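Local coordinates for phosphatidylethanolamine-binding protein (Plasmodium vivax, PDB 2GZQ) that probably binds phosphatidylethanolamine or other phosphate-bearing ligands, as a parasite member of the phosphatidylethanolamine-binding protein family, at residues V27-N32 with S177-I182; F69-E72 with C78-L81; P125-S130 with I167-F172. One frame throughout, in Å; residues are numbered along the deposited sequence. Where two conformers were deposited one is given.

Interaction 1 of 3, residues V27-N32 with S177-I182; sequences VFPDEN and SAYNVI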
ATOM      1  N   VAL A  27      -0.695  -8.135  -8.456  1.00  2.78           N
ATOM      2  CA  VAL A  27      -0.332  -7.706  -7.115  1.00  3.32           C
ATOM      3  C   VAL A  27      -0.450  -8.847  -6.112  1.00  2.93           C
ATOM      4  O   VAL A  27       0.467  -9.073  -5.324  1.00  3.54           O
ATOM      5  CB  VAL A  27      -1.224  -6.504  -6.671  1.00  2.62           C
ATOM      6  CG1 VAL A  27      -0.973  -6.135  -5.232  1.00  3.64           C
ATOM      7  CG2 VAL A  27      -1.018  -5.338  -7.564  1.00  3.24           C
ATOM      8  N   PHE A  28      -1.583  -9.542  -6.130  1.00  3.82           N
ATOM      9  CA  PHE A  28      -1.789 -10.715  -5.303  1.00  3.03           C
ATOM     10  C   PHE A  28      -1.839 -11.933  -6.217  1.00  3.65           C
ATOM     11  O   PHE A  28      -2.701 -12.001  -7.109  1.00  5.03           O
ATOM     12  CB  PHE A  28      -3.141 -10.636  -4.595  1.00  4.19           C
ATOM     13  CG  PHE A  28      -3.316  -9.473  -3.668  1.00  4.48           C
ATOM     14  CD1 PHE A  28      -2.350  -9.075  -2.773  1.00  4.33           C
ATOM     15  CD2 PHE A  28      -4.515  -8.806  -3.668  1.00  5.20           C
ATOM     16  CE1 PHE A  28      -2.584  -8.021  -1.891  1.00  4.40           C
ATOM     17  CE2 PHE A  28      -4.734  -7.739  -2.806  1.00  9.30           C
ATOM     18  CZ  PHE A  28      -3.754  -7.367  -1.927  1.00  5.78           C
ATOM     19  N   PRO A  29      -0.918 -12.886  -6.078  1.00  3.26           N
ATOM     20  CA  PRO A  29      -0.838 -13.926  -7.107  0.70  7.01           C
ATOM     21  C   PRO A  29      -2.004 -14.883  -7.151  1.00  7.64           C
ATOM     22  O   PRO A  29      -2.183 -15.552  -8.167  1.00  9.31           O
ATOM     23  CB  PRO A  29       0.467 -14.662  -6.793  0.70  9.25           C
ATOM     24  CG  PRO A  29       1.212 -13.802  -5.859  0.70  4.67           C
ATOM     25  CD  PRO A  29       0.174 -12.994  -5.103  0.70 11.02           C
ATOM     26  N   ASP A  30      -2.820 -14.944  -6.112  1.00  6.21           N
ATOM     27  CA  ASP A  30      -3.998 -15.831  -6.158  1.00  7.00           C
ATOM     28  C   ASP A  30      -5.192 -15.288  -5.358  1.00  6.14           C
ATOM     29  O   ASP A  30      -5.148 -14.223  -4.756  1.00  7.20           O
ATOM     30  CB  ASP A  30      -3.653 -17.252  -5.710  1.00 11.72           C
ATOM     31  CG  ASP A  30      -3.263 -17.331  -4.257  1.00 13.50           C
ATOM     32  OD1 ASP A  30      -3.988 -16.789  -3.392  1.00 12.51           O
ATOM     33  OD2 ASP A  30      -2.225 -17.962  -3.969  1.00 21.99           O
ATOM     34  N   GLU A  31      -6.256 -16.061  -5.350  1.00  7.39           N
ATOM     35  CA  GLU A  31      -7.557 -15.574  -4.973  1.00  6.45           C
ATOM     36  C   GLU A  31      -7.827 -15.775  -3.496  1.00  6.95           C
ATOM     37  O   GLU A  31      -8.944 -15.543  -3.046  1.00 13.13           O
ATOM     38  CB  GLU A  31      -8.599 -16.375  -5.750  1.00 13.50           C
ATOM     39  CG  GLU A  31      -8.537 -17.868  -5.432  1.00 19.67           C
ATOM     40  CD  GLU A  31      -8.853 -18.746  -6.628  1.00 29.84           C
ATOM     41  OE1 GLU A  31      -9.391 -18.214  -7.625  1.00 26.83           O
ATOM     42  OE2 GLU A  31      -8.566 -19.967  -6.565  1.00 31.58           O
ATOM     43  N   ASN A  32      -6.848 -16.275  -2.740  1.00  5.93           N
ATOM     44  CA  ASN A  32      -7.098 -16.638  -1.359  1.00  7.34           C
ATOM     45  C   ASN A  32      -6.855 -15.546  -0.320  1.00 10.63           C
ATOM     46  O   ASN A  32      -6.679 -15.813   0.861  1.00 15.86           O
ATOM     47  CB  ASN A  32      -6.360 -17.924  -0.998  1.00  8.39           C
ATOM     48  CG  ASN A  32      -6.858 -19.105  -1.775  1.00  9.21           C
ATOM     49  OD1 ASN A  32      -8.056 -19.247  -2.010  1.00 11.56           O
ATOM     50  ND2 ASN A  32      -5.946 -19.955  -2.181  1.00 11.49           N
ATOM     51  N   SER A 177       8.262  -7.908  -4.297  1.00  2.79           N
ATOM     52  CA  SER A 177       6.867  -7.521  -4.194  1.00  2.59           C
ATOM     53  C   SER A 177       6.406  -7.359  -2.764  1.00  3.24           C
ATOM     54  O   SER A 177       6.958  -7.995  -1.851  1.00  3.04           O
ATOM     55  CB  SER A 177       5.971  -8.541  -4.878  1.00  2.78           C
ATOM     56  OG  SER A 177       5.951  -9.763  -4.188  1.00  3.27           O
ATOM     57  N   ALA A 178       5.378  -6.539  -2.589  1.00  2.27           N
ATOM     58  CA  ALA A 178       4.723  -6.418  -1.300  1.00  2.00           C
ATOM     59  C   ALA A 178       4.212  -7.776  -0.827  1.00  2.00           C
ATOM     60  O   ALA A 178       4.387  -8.137   0.320  1.00  2.04           O
ATOM     61  CB  ALA A 178       3.597  -5.447  -1.389  1.00  2.88           C
ATOM     62  N   TYR A 179       3.574  -8.527  -1.717  1.00  2.00           N
ATOM     63  CA  TYR A 179       3.024  -9.815  -1.339  1.00  2.00           C
ATOM     64  C   TYR A 179       4.149 -10.716  -0.802  1.00  2.10           C
ATOM     65  O   TYR A 179       3.985 -11.423   0.193  1.00  2.54           O
ATOM     66  CB  TYR A 179       2.338 -10.456  -2.552  1.00  2.61           C
ATOM     67  CG  TYR A 179       1.736 -11.802  -2.203  1.00  2.00           C
ATOM     68  CD1 TYR A 179       2.431 -12.983  -2.422  1.00  3.86           C
ATOM     69  CD2 TYR A 179       0.491 -11.888  -1.584  1.00  3.99           C
ATOM     70  CE1 TYR A 179       1.903 -14.197  -2.060  1.00  5.52           C
ATOM     71  CE2 TYR A 179      -0.047 -13.108  -1.238  1.00  5.22           C
ATOM     72  CZ  TYR A 179       0.671 -14.250  -1.468  1.00  4.23           C
ATOM     73  OH  TYR A 179       0.164 -15.488  -1.155  1.00  9.06           O
ATOM     74  N   ASN A 180       5.298 -10.699  -1.479  1.00  2.00           N
ATOM     75  CA  ASN A 180       6.410 -11.530  -1.016  1.00  2.14           C
ATOM     76  C   ASN A 180       6.828 -11.163   0.419  1.00  2.00           C
ATOM     77  O   ASN A 180       7.029 -12.034   1.265  1.00  2.00           O
ATOM     78  CB  ASN A 180       7.583 -11.455  -1.980  1.00  2.00           C
ATOM     79  CG  ASN A 180       8.656 -12.464  -1.660  1.00  2.57           C
ATOM     80  OD1 ASN A 180       8.360 -13.621  -1.372  1.00  2.77           O
ATOM     81  ND2 ASN A 180       9.921 -12.060  -1.748  1.00  2.77           N
ATOM     82  N   VAL A 181       6.967  -9.873   0.674  1.00  2.22           N
ATOM     83  CA  VAL A 181       7.302  -9.414   2.013  1.00  2.42           C
ATOM     84  C   VAL A 181       6.284  -9.832   3.061  1.00  2.00           C
ATOM     85  O   VAL A 181       6.640 -10.317   4.122  1.00  2.00           O
ATOM     86  CB  VAL A 181       7.518  -7.903   2.035  1.00  3.08           C
ATOM     87  CG1 VAL A 181       7.668  -7.393   3.456  1.00  4.55           C
ATOM     88  CG2 VAL A 181       8.758  -7.544   1.213  1.00  5.84           C
ATOM     89  N   ILE A 182       5.011  -9.722   2.719  1.00  2.00           N
ATOM     90  CA  ILE A 182       3.959 -10.101   3.620  1.00  2.00           C
ATOM     91  C   ILE A 182       4.028 -11.584   3.953  1.00  2.61           C
ATOM     92  O   ILE A 182       4.008 -11.993   5.117  1.00  2.55           O
ATOM     93  CB  ILE A 182       2.614  -9.693   3.004  1.00  2.58           C
ATOM     94  CG1 ILE A 182       2.488  -8.169   3.014  1.00  2.33           C
ATOM     95  CG2 ILE A 182       1.412 -10.396   3.700  1.00  4.36           C
ATOM     96  CD1 ILE A 182       1.420  -7.636   2.080  1.00  3.13           C
TER
HETATM   97  O   HOH W   1       2.523  -7.372  -4.153  1.00 10.53           O
HETATM   98  O   HOH W   2      -2.517 -15.603  -1.299  1.00 25.12           O
HETATM   99  O   HOH W   3       0.128 -17.205  -2.974  1.00 37.81           O

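Interaction 2 of 3, residues F69-E72 with C78-L81; sequences FSEE and CYIL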
ATOM      1  N   PHE A  69     -10.201   2.958   8.921  1.00  4.43           N
ATOM      2  CA  PHE A  69     -10.400   1.523   8.814  1.00  3.36           C
ATOM      3  C   PHE A  69     -11.744   1.149   9.416  1.00  3.11           C
ATOM      4  O   PHE A  69     -12.157   1.727  10.424  1.00  4.43           O
ATOM      5  CB  PHE A  69      -9.271   0.762   9.545  1.00  4.51           C
ATOM      6  CG  PHE A  69      -7.906   1.221   9.161  1.00  4.04           C
ATOM      7  CD1 PHE A  69      -7.407   0.962   7.908  1.00  5.54           C
ATOM      8  CD2 PHE A  69      -7.145   1.973  10.034  1.00  7.52           C
ATOM      9  CE1 PHE A  69      -6.152   1.412   7.532  1.00  6.77           C
ATOM     10  CE2 PHE A  69      -5.905   2.451   9.653  1.00  8.64           C
ATOM     11  CZ  PHE A  69      -5.409   2.144   8.399  1.00  7.91           C
ATOM     12  N   SER A  70     -12.393   0.120   8.890  1.00  4.24           N
ATOM     13  CA  SER A  70     -13.687  -0.264   9.438  1.00  3.29           C
ATOM     14  C   SER A  70     -13.607  -0.951  10.797  1.00  3.50           C
ATOM     15  O   SER A  70     -14.603  -1.005  11.522  1.00  4.57           O
ATOM     16  CB  SER A  70     -14.457  -1.129   8.475  1.00  5.53           C
ATOM     17  OG  SER A  70     -13.722  -2.296   8.159  1.00  5.12           O
ATOM     18  N   GLU A  71     -12.443  -1.450  11.184  1.00  2.00           N
ATOM     19  CA  GLU A  71     -12.271  -2.049  12.510  1.00  2.10           C
ATOM     20  C   GLU A  71     -10.846  -1.919  12.954  1.00  2.00           C
ATOM     21  O   GLU A  71      -9.956  -1.718  12.135  1.00  2.00           O
ATOM     22  CB  GLU A  71     -12.697  -3.499  12.537  1.00  9.06           C
ATOM     23  CG  GLU A  71     -11.913  -4.328  11.631  1.00  7.90           C
ATOM     24  CD  GLU A  71     -12.340  -5.793  11.628  1.00 17.83           C
ATOM     25  OE1 GLU A  71     -13.428  -6.094  11.091  1.00 26.49           O
ATOM     26  OE2 GLU A  71     -11.593  -6.642  12.165  1.00 33.47           O
ATOM     27  N   GLU A  72     -10.651  -1.944  14.267  1.00  2.00           N
ATOM     28  CA  GLU A  72      -9.335  -2.009  14.876  1.00  2.00           C
ATOM     29  C   GLU A  72      -8.725  -3.385  14.647  1.00  2.11           C
ATOM     30  O   GLU A  72      -9.437  -4.351  14.463  1.00  2.08           O
ATOM     31  CB  GLU A  72      -9.449  -1.749  16.381  1.00  5.67           C
ATOM     32  CG  GLU A  72      -9.821  -0.327  16.696  1.00  5.95           C
ATOM     33  CD  GLU A  72      -9.976  -0.064  18.180  1.00 12.74           C
ATOM     34  OE1 GLU A  72      -9.539  -0.899  18.993  1.00 12.81           O
ATOM     35  OE2 GLU A  72     -10.535   0.993  18.523  1.00 25.64           O
ATOM     36  N   CYS A  78      -1.265  -5.402  15.081  1.00  2.00           N
ATOM     37  CA  CYS A  78      -1.438  -4.072  14.539  0.50  2.82           C
ATOM     38  C   CYS A  78      -1.480  -4.160  13.018  1.00  2.00           C
ATOM     39  O   CYS A  78      -1.188  -5.204  12.421  1.00  3.25           O
ATOM     40  CB  CYS A  78      -0.345  -3.134  15.041  0.50  3.41           C
ATOM     41  SG  CYS A  78       1.286  -3.726  14.670  0.50  5.14           S
ATOM     42  N   TYR A  79      -1.903  -3.078  12.391  1.00  2.00           N
ATOM     43  CA  TYR A  79      -1.820  -3.008  10.945  1.00  2.00           C
ATOM     44  C   TYR A  79      -0.461  -2.532  10.490  1.00  2.56           C
ATOM     45  O   TYR A  79       0.178  -1.683  11.107  1.00  2.51           O
ATOM     46  CB  TYR A  79      -2.876  -2.064  10.359  1.00  3.71           C
ATOM     47  CG  TYR A  79      -4.328  -2.473  10.580  1.00  3.42           C
ATOM     48  CD1 TYR A  79      -5.241  -1.564  11.039  1.00  2.74           C
ATOM     49  CD2 TYR A  79      -4.761  -3.758  10.322  1.00  2.90           C
ATOM     50  CE1 TYR A  79      -6.568  -1.908  11.238  1.00  3.65           C
ATOM     51  CE2 TYR A  79      -6.088  -4.120  10.527  1.00  3.64           C
ATOM     52  CZ  TYR A  79      -6.986  -3.184  10.970  1.00  3.28           C
ATOM     53  OH  TYR A  79      -8.289  -3.602  11.161  1.00  3.42           O
ATOM     54  N   ILE A  80      -0.089  -3.072   9.347  1.00  2.01           N
ATOM     55  CA  ILE A  80       1.013  -2.563   8.534  1.00  2.00           C
ATOM     56  C   ILE A  80       0.449  -2.248   7.154  1.00  2.00           C
ATOM     57  O   ILE A  80      -0.300  -3.045   6.577  1.00  2.85           O
ATOM     58  CB  ILE A  80       2.212  -3.566   8.496  1.00  2.04           C
ATOM     59  CG1 ILE A  80       3.355  -2.994   7.674  1.00  2.24           C
ATOM     60  CG2 ILE A  80       1.769  -4.945   8.052  1.00  3.28           C
ATOM     61  CD1 ILE A  80       4.662  -3.781   7.819  1.00  2.69           C
ATOM     62  N   LEU A  81       0.783  -1.068   6.647  1.00  2.00           N
ATOM     63  CA  LEU A  81       0.211  -0.541   5.412  1.00  2.00           C
ATOM     64  C   LEU A  81       1.340  -0.241   4.446  1.00  2.00           C
ATOM     65  O   LEU A  81       2.303   0.444   4.797  1.00  2.00           O
ATOM     66  CB  LEU A  81      -0.553   0.739   5.746  1.00  2.00           C
ATOM     67  CG  LEU A  81      -1.200   1.467   4.577  1.00  2.54           C
ATOM     68  CD1 LEU A  81      -2.170   0.639   3.783  1.00  3.03           C
ATOM     69  CD2 LEU A  81      -1.905   2.714   5.066  1.00  3.04           C
TER

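Interaction 3 of 3, residues P125-S130 with I167-F172; sequences PYVGPS and ITRVKF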
ATOM      1  N   PRO A 125       9.350   6.290   4.523  0.50  2.20           N
ATOM      2  CA  PRO A 125       8.483   7.448   4.554  0.50  2.27           C
ATOM      3  C   PRO A 125       7.844   7.690   3.186  0.50  2.47           C
ATOM      4  O   PRO A 125       8.411   7.354   2.140  0.50  2.85           O
ATOM      5  CB  PRO A 125       9.423   8.590   4.937  0.50  4.40           C
ATOM      6  CG  PRO A 125      10.780   8.145   4.494  0.50  2.00           C
ATOM      7  CD  PRO A 125      10.780   6.651   4.592  0.50  2.00           C
ATOM      8  N   TYR A 126       6.661   8.283   3.202  1.00  3.11           N
ATOM      9  CA  TYR A 126       5.878   8.516   1.998  1.00  2.79           C
ATOM     10  C   TYR A 126       6.658   9.295   0.962  1.00  2.41           C
ATOM     11  O   TYR A 126       7.173  10.389   1.264  1.00  3.81           O
ATOM     12  CB  TYR A 126       4.606   9.294   2.367  1.00  3.29           C
ATOM     13  CG  TYR A 126       3.701   9.504   1.187  1.00  2.76           C
ATOM     14  CD1 TYR A 126       2.729   8.589   0.863  1.00  2.64           C
ATOM     15  CD2 TYR A 126       3.836  10.626   0.380  1.00  3.25           C
ATOM     16  CE1 TYR A 126       1.889   8.785  -0.207  1.00  2.61           C
ATOM     17  CE2 TYR A 126       3.014  10.825  -0.725  1.00  2.50           C
ATOM     18  CZ  TYR A 126       2.055   9.882  -1.028  1.00  2.00           C
ATOM     19  OH  TYR A 126       1.222  10.029  -2.132  1.00  3.84           O
ATOM     20  N   VAL A 127       6.668   8.800  -0.270  1.00  2.16           N
ATOM     21  CA  VAL A 127       7.053   9.601  -1.424  0.60  4.42           C
ATOM     22  C   VAL A 127       5.976   9.403  -2.461  1.00  2.00           C
ATOM     23  O   VAL A 127       5.511   8.276  -2.689  1.00  3.96           O
ATOM     24  CB  VAL A 127       8.429   9.204  -1.971  0.60  6.39           C
ATOM     25  CG1 VAL A 127       9.504   9.396  -0.917  0.60 12.79           C
ATOM     26  CG2 VAL A 127       8.426   7.773  -2.489  0.60  5.94           C
ATOM     27  N   GLY A 128       5.536  10.486  -3.068  1.00  3.45           N
ATOM     28  CA  GLY A 128       4.380  10.408  -3.968  1.00  4.43           C
ATOM     29  C   GLY A 128       4.660   9.676  -5.269  1.00  4.52           C
ATOM     30  O   GLY A 128       5.819   9.430  -5.609  1.00 10.41           O
ATOM     31  N   PRO A 129       3.597   9.315  -6.009  1.00  4.35           N
ATOM     32  CA  PRO A 129       3.685   8.603  -7.279  1.00  9.12           C
ATOM     33  C   PRO A 129       4.695   9.139  -8.227  1.00 17.83           C
ATOM     34  O   PRO A 129       4.858  10.344  -8.382  1.00  9.97           O
ATOM     35  CB  PRO A 129       2.271   8.694  -7.844  1.00 10.93           C
ATOM     36  CG  PRO A 129       1.410   8.763  -6.637  1.00 15.33           C
ATOM     37  CD  PRO A 129       2.196   9.575  -5.639  1.00  7.87           C
ATOM     38  N   SER A 130       5.346   8.203  -8.888  1.00 13.08           N
ATOM     39  CA  SER A 130       6.437   8.494  -9.783  1.00 13.49           C
ATOM     40  C   SER A 130       6.017   8.089 -11.180  1.00 11.24           C
ATOM     41  O   SER A 130       6.242   6.948 -11.594  1.00 15.56           O
ATOM     42  CB  SER A 130       7.659   7.703  -9.346  1.00 11.82           C
ATOM     43  OG  SER A 130       8.758   7.939 -10.207  1.00 18.61           O
ATOM     44  N   ILE A 167      18.164   1.720   1.492  1.00  3.48           N
ATOM     45  CA  ILE A 167      17.086   0.967   0.892  1.00  3.15           C
ATOM     46  C   ILE A 167      16.914   1.365  -0.559  1.00  3.19           C
ATOM     47  O   ILE A 167      17.499   2.338  -1.016  1.00  4.72           O
ATOM     48  CB  ILE A 167      15.745   1.139   1.695  1.00  4.07           C
ATOM     49  CG1 ILE A 167      15.344   2.600   1.870  1.00  4.96           C
ATOM     50  CG2 ILE A 167      15.869   0.471   3.045  1.00  4.62           C
ATOM     51  CD1 ILE A 167      14.712   3.250   0.668  1.00  6.11           C
ATOM     52  N   THR A 168      16.116   0.610  -1.294  1.00  4.25           N
ATOM     53  CA  THR A 168      15.685   1.036  -2.613  1.00  4.59           C
ATOM     54  C   THR A 168      14.179   0.863  -2.693  1.00  4.54           C
ATOM     55  O   THR A 168      13.623  -0.071  -2.138  1.00  5.65           O
ATOM     56  CB  THR A 168      16.369   0.294  -3.762  1.00  5.98           C
ATOM     57  OG1 THR A 168      15.861   0.828  -5.001  1.00  7.23           O
ATOM     58  CG2 THR A 168      16.180  -1.197  -3.692  1.00  5.76           C
ATOM     59  N   ARG A 169      13.489   1.774  -3.366  1.00  4.39           N
ATOM     60  CA  ARG A 169      12.054   1.612  -3.530  0.50  5.34           C
ATOM     61  C   ARG A 169      11.681   0.761  -4.735  1.00  4.39           C
ATOM     62  O   ARG A 169      10.558   0.310  -4.838  1.00  4.82           O
ATOM     63  CB  ARG A 169      11.381   2.979  -3.528  0.50  4.58           C
ATOM     64  CG  ARG A 169      11.555   3.656  -2.188  0.50  5.28           C
ATOM     65  CD  ARG A 169      11.282   5.139  -2.223  0.50  3.61           C
ATOM     66  NE  ARG A 169      11.441   5.720  -0.891  0.50  3.17           N
ATOM     67  CZ  ARG A 169      10.472   5.837   0.008  0.50  3.67           C
ATOM     68  NH1 ARG A 169       9.226   5.452  -0.262  0.50  3.93           N
ATOM     69  NH2 ARG A 169      10.753   6.349   1.195  0.50  4.50           N
ATOM     70  N   VAL A 170      12.632   0.505  -5.620  1.00  3.32           N
ATOM     71  CA  VAL A 170      12.406  -0.309  -6.799  1.00  3.82           C
ATOM     72  C   VAL A 170      12.404  -1.779  -6.400  1.00  4.03           C
ATOM     73  O   VAL A 170      13.234  -2.212  -5.575  1.00  5.48           O
ATOM     74  CB  VAL A 170      13.501   0.008  -7.847  1.00  4.72           C
ATOM     75  CG1 VAL A 170      13.391  -0.869  -9.068  1.00  8.04           C
ATOM     76  CG2 VAL A 170      13.446   1.498  -8.230  1.00  7.10           C
ATOM     77  N   LYS A 171      11.467  -2.556  -6.954  1.00  4.01           N
ATOM     78  CA  LYS A 171      11.394  -3.996  -6.614  1.00  4.50           C
ATOM     79  C   LYS A 171      11.346  -4.201  -5.095  1.00  4.35           C
ATOM     80  O   LYS A 171      11.969  -5.109  -4.526  1.00  4.90           O
ATOM     81  CB  LYS A 171      12.541  -4.792  -7.251  1.00  5.58           C
ATOM     82  CG  LYS A 171      12.514  -4.859  -8.750  1.00  8.12           C
ATOM     83  CD  LYS A 171      13.736  -5.625  -9.292  1.00  9.17           C
ATOM     84  CE  LYS A 171      13.881  -5.537 -10.774  1.00 13.44           C
ATOM     85  NZ  LYS A 171      15.138  -6.246 -11.171  1.00 16.49           N
ATOM     86  N   PHE A 172      10.581  -3.346  -4.431  1.00  3.68           N
ATOM     87  CA  PHE A 172      10.254  -3.447  -3.024  1.00  3.69           C
ATOM     88  C   PHE A 172      11.489  -3.739  -2.171  1.00  3.63           C
ATOM     89  O   PHE A 172      11.602  -4.763  -1.507  1.00  3.83           O
ATOM     90  CB  PHE A 172       9.102  -4.425  -2.770  1.00  4.78           C
ATOM     91  CG  PHE A 172       8.282  -4.082  -1.562  1.00  5.92           C
ATOM     92  CD1 PHE A 172       8.780  -4.246  -0.283  1.00 14.12           C
ATOM     93  CD2 PHE A 172       7.029  -3.515  -1.698  1.00  4.89           C
ATOM     94  CE1 PHE A 172       8.020  -3.908   0.828  1.00 14.45           C
ATOM     95  CE2 PHE A 172       6.275  -3.152  -0.577  1.00  4.66           C
ATOM     96  CZ  PHE A 172       6.767  -3.355   0.681  1.00  7.62           C
TER

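Interaction 1 of 3, residues V27-N32 with S177-I182
Tyr179 in the first turn of helix 178-184 lies against Val27, Phe28 and Pro29, and it carries nearly all of this contact. Its CG is anti to the backbone N (chi1 -180°), a torsion that swings the ring off the helix toward the loop. CB starts the contact 3.6 Å from Val27 O. Beyond it the ring is covered on one face by Pro29: in the conformer described, Pro29 CD sits 3.4 Å from the centroid of the Tyr179 ring and only 10° off its normal, a CH-pi contact. The CH groups beside a proline nitrogen are relatively acidic and suit a pi cloud, and the rigid pyrrolidine presents them at little cost in conformational freedom. Pro29 CG lies over Tyr179 CD1 and CE1, while Tyr179 CD2 meets the Phe28 ring obliquely, with Phe28 CD1 at 4.2 Å. At the tip, OH does not touch Asp30 directly; a water that donates to Asp30 OD1 links the two. Tyr179, an apolar ring with a polar tip, thus suits a place that is apolar at its root and wet at its end. Asp30 OD1 also accepts from Asn32 N at 3.0 Å, an Asx turn that helps to fix the carboxylate. At the base another water joins the backbones, 2.9 Å both from Val27 O and from Tyr179 N, and just before the helix the Ser177 N-cap hydroxyl accepts from Asn180 N. The contact packs a loop following helix 23-26 onto the start of helix 178-184. Both rest on the six-stranded sheet: Phe28 and Tyr179 touch Ile189 of strand 188-198, Phe28 meets Phe192 edge-to-face, and Val27 and Ala178 cover Ile143 of strand 138-148.

Interaction 2 of 3, residues F69-E72 with C78-L81
Phe69 and Glu71 meet Tyr79 across well-separated backbones, for even the nearest pair of alpha carbons, Glu72 CA and Cys78 CA, lies 8.2 Å apart, so that side chains must bridge the gap. Tyr79 does most of this. Its CG stands beside the backbone N, anti to the carbonyl carbon (chi1 -63°), which sends the ring from strand 77-85 toward the loop. There it meets Phe69 edge-to-face, the edge of Tyr79 directed at the Phe69 face; the centroids are 5.0 Å apart and the planes are inclined at 50°. The closest approach is Tyr79 CE1 to Phe69 CG at 4.0 Å, and the two side chains run past each other in opposite directions. The flat, fully apolar Phe69 suits this buried place, where it also touches Leu144 and Ile107. At the far end Tyr79 OH donates to Glu71 O, a 2.7 Å bond. The oxygen lies near the plane of the phenol, but the hydroxyl approaches from above the carbonyl plane, 54° out of it. Glu71 CG passes 3.7 Å from Tyr79 OH, its chain crossing the tyrosine at about a right angle. Tyrosine is apt here because its long ring spans the apolar layer between the two sheets while its hydroxyl reaches the loop after strand 66-69. Donating a hydrogen bond to a peptide carbonyl satisfies that polar group and probably helps to keep the phenol neutral.

Interaction 3 of 3, residues P125-S130 with I167-F172
Hydrogen bonding joins Arg169 to Pro125. In the conformer described, Arg169 NH2 donates to Pro125 O at 2.7 Å, in the carbonyl plane and on a lone pair, although the oxygen lies 23° out of the guanidinium plane. Arg169 NH1 adds a weak bond of 3.2 Å to the same Pro125 O, making a forked grip on one carbonyl. The arginine chain is extended from CG to NE, and this length suits it to cross between the two loops. Van der Waals contact comes from Val127, whose branched methyls lie over one guanidinium face, CG1 above the central carbon. Pro125 CD adds a contact near Arg169 NH2. Charge pairing is supplied by Glu164, whose carboxylate forms a salt bridge with Arg169 NE; Val100 O accepts from NH1. Together the partners probably limit rotation of the guanidinium in this conformer. Both segments flank strand 99-107, where His101 binds Val127 O; by comparison with relatives this histidine probably lines the ligand pocket of the fold. Lys171 and Phe172, with positive phi and psi, are left-handed and probably belong to the left-handed helix proposed as part of a functional motif in this protein.

Interactions 2 and 3 both fall inside the chain loop closed by interaction 1, and interaction 2 closes before interaction 3 opens. Interactions 1 and 3 have centres 18 Å apart but touch: Phe172 packs on Ala178 and Val181, where the consecutive helices 171-174 and 178-184 meet. Interaction 2 stands about 18 Å from interaction 1 and 22 Å from interaction 3, centre to centre, on the opposite side of the chain's centre from the latter. Interaction 2 ties the two sheets together, joining strand 77-85 to the end of strand 66-69, whereas interactions 1 and 3 pack loops and the 171-184 helical region on the six-stranded sheet, interaction 3 near the probable pocket.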